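TqaL (Neurospora crassa, PDB 7EEH) belongs to the 2OG-Fe dioxygenase family of the cupin clan and binds an iron(III) ion at a metal site within its own chain. Local coordinates at residues S33-G38 with S233-R238. The protein carries 1 engineered substitution. Numbering follows the deposited sequence.
Sequences SIFVEG and SRVQHR
Phe35 and Val235 meet in a buried patch between strand 33-36, outermost in this chain's larger antiparallel sheet, and strand 231-236, outermost in the smaller one; such sheets are consistent with the double-stranded beta-helix of the cupin clan. No hydrogen bond joins the two segments. The contact can be followed out along Phe35. Its CB already lies 3.9 Å from Val235 CG2. With CG anti to the backbone N (chi1 -177°), the ring extends across to strand 231-236, where the same methyl, as modelled, lies over one of its faces in a CH-pi contact. The exact spacing is doubtful, because the methyl is built too close to the ring. Farther out, Phe35 CE1 approaches a face of the His237 ring, 4.3 Å from its CD2, in a T-shaped pair whose planes stand at 85° and whose centroids are 5.7 Å apart. At the tip, Phe35 CZ comes within 4.0 Å of Gln236 O. His237 NE2 hydrogen-bonds to Thr193 O of strand 190-199, which helps fix the rotation of the ring that receives the phenyl edge. Both aromatic side chains also touch Leu244 of strand 243-247. His237 is not among the iron ligands, which are His184, Asp186 and His253; its side chain lies about 10 Å from the iron(III) ion. Shape and aromatic C-H contacts therefore join the two segments, a nonpolar union that depends on fit and not on directional bonds.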
loop_
_atom_site.group_PDB
_atom_site.type_symbol
_atom_site.label_atom_id
_atom_site.label_comp_id
_atom_site.label_asym_id
_atom_site.label_seq_id
_atom_site.Cartn_x
_atom_site.Cartn_y
_atom_site.Cartn_z
ATOM N N SER B 33 22.282 -2.806 11.095
ATOM C CA SER B 33 22.478 -1.730 10.128
ATOM C C SER B 33 21.474 -1.915 9.000
ATOM O O SER B 33 20.926 -3.001 8.817
ATOM C CB SER B 33 23.896 -1.697 9.566
ATOM O OG SER B 33 24.132 -2.777 8.687
ATOM N N ILE B 34 21.220 -0.828 8.263
ATOM C CA ILE B 34 20.366 -0.860 7.082
ATOM C C ILE B 34 20.934 0.100 6.054
ATOM O O ILE B 34 21.466 1.163 6.392
ATOM C CB ILE B 34 18.897 -0.463 7.354
ATOM C CG1 ILE B 34 18.806 0.886 8.090
ATOM C CG2 ILE B 34 18.165 -1.552 8.111
ATOM C CD1 ILE B 34 17.376 1.406 8.178
ATOM N N PHE B 35 20.792 -0.263 4.785
ATOM C CA PHE B 35 21.106 0.635 3.682
ATOM C C PHE B 35 19.829 0.862 2.896
ATOM O O PHE B 35 19.138 -0.095 2.544
ATOM C CB PHE B 35 22.204 0.066 2.790
ATOM C CG PHE B 35 22.621 1.001 1.671
ATOM C CD1 PHE B 35 23.350 2.151 1.944
ATOM C CD2 PHE B 35 22.288 0.721 0.351
ATOM C CE1 PHE B 35 23.743 3.007 0.914
ATOM C CE2 PHE B 35 22.669 1.581 -0.674
ATOM C CZ PHE B 35 23.400 2.719 -0.385
ATOM N N VAL B 36 19.484 2.122 2.674
ATOM C CA VAL B 36 18.239 2.462 2.006
ATOM C C VAL B 36 18.599 3.241 0.755
ATOM O O VAL B 36 19.250 4.288 0.842
ATOM C CB VAL B 36 17.295 3.271 2.908
ATOM C CG1 VAL B 36 15.959 3.457 2.213
ATOM C CG2 VAL B 36 17.104 2.567 4.256
ATOM N N GLU B 37 18.204 2.719 -0.403
ATOM C CA GLU B 37 18.478 3.411 -1.652
ATOM C C GLU B 37 17.697 4.718 -1.721
ATOM O O GLU B 37 16.558 4.802 -1.255
ATOM C CB GLU B 37 18.113 2.520 -2.838
ATOM C CG GLU B 37 18.609 1.108 -2.690
ATOM C CD GLU B 37 19.587 0.739 -3.761
ATOM O OE1 GLU B 37 19.556 1.379 -4.824
ATOM O OE2 GLU B 37 20.398 -0.182 -3.533
ATOM N N GLY B 38 18.314 5.735 -2.329
ATOM C CA GLY B 38 17.676 7.044 -2.415
ATOM C C GLY B 38 16.311 7.008 -3.079
ATOM O O GLY B 38 15.405 7.745 -2.688
ATOM N N SER B 233 29.382 -6.211 6.072
ATOM C CA SER B 233 28.629 -5.552 5.020
ATOM C C SER B 233 29.580 -4.728 4.173
ATOM O O SER B 233 30.622 -4.280 4.651
ATOM C CB SER B 233 27.532 -4.657 5.604
ATOM O OG SER B 233 26.589 -4.339 4.603
ATOM N N ARG B 234 29.201 -4.537 2.908
ATOM C CA ARG B 234 29.889 -3.653 1.979
ATOM C C ARG B 234 28.833 -2.803 1.293
ATOM O O ARG B 234 27.863 -3.335 0.745
ATOM C CB ARG B 234 30.707 -4.441 0.944
ATOM C CG ARG B 234 31.467 -3.596 -0.089
ATOM C CD ARG B 234 30.584 -3.221 -1.302
ATOM N NE ARG B 234 31.356 -2.718 -2.429
ATOM C CZ ARG B 234 30.830 -2.055 -3.457
ATOM N NH1 ARG B 234 29.525 -1.806 -3.501
ATOM N NH2 ARG B 234 31.608 -1.636 -4.446
ATOM N N VAL B 235 29.033 -1.493 1.293
ATOM C CA VAL B 235 28.034 -0.575 0.779
ATOM C C VAL B 235 28.719 0.587 0.067
ATOM O O VAL B 235 29.871 0.922 0.358
ATOM C CB VAL B 235 27.124 -0.095 1.924
ATOM C CG1 VAL B 235 27.712 1.091 2.637
ATOM C CG2 VAL B 235 25.814 0.223 1.384
ATOM N N GLN B 236 28.005 1.194 -0.887
ATOM C CA GLN B 236 28.561 2.304 -1.658
ATOM C C GLN B 236 27.458 3.298 -2.006
ATOM O O GLN B 236 26.601 3.004 -2.840
ATOM C CB GLN B 236 29.238 1.798 -2.926
ATOM C CG GLN B 236 29.976 2.893 -3.683
ATOM C CD GLN B 236 30.379 2.465 -5.080
ATOM O OE1 GLN B 236 29.611 1.815 -5.786
ATOM N NE2 GLN B 236 31.590 2.820 -5.480
ATOM N N HIS B 237 27.492 4.486 -1.406
ATOM C CA HIS B 237 26.560 5.523 -1.818
ATOM C C HIS B 237 26.864 5.942 -3.248
ATOM O O HIS B 237 28.022 6.166 -3.605
ATOM C CB HIS B 237 26.651 6.748 -0.917
ATOM C CG HIS B 237 26.528 6.466 0.549
ATOM N ND1 HIS B 237 27.518 5.840 1.273
ATOM C CD2 HIS B 237 25.572 6.815 1.445
ATOM C CE1 HIS B 237 27.165 5.791 2.547
ATOM N NE2 HIS B 237 25.992 6.384 2.678
ATOM N N ARG B 238 25.827 6.055 -4.071
ATOM C CA ARG B 238 26.002 6.543 -5.439
ATOM C C ARG B 238 24.901 7.474 -5.913
ATOM O O ARG B 238 25.133 8.226 -6.860
ATOM C CB ARG B 238 26.105 5.371 -6.435
ATOM C CG ARG B 238 26.844 4.143 -5.906
ATOM C CD ARG B 238 26.527 2.879 -6.697
ATOM N NE ARG B 238 26.491 3.135 -8.125
ATOM C CZ ARG B 238 26.811 2.243 -9.054
ATOM N NH1 ARG B 238 27.191 1.023 -8.695
ATOM N NH2 ARG B 238 26.751 2.572 -10.344
#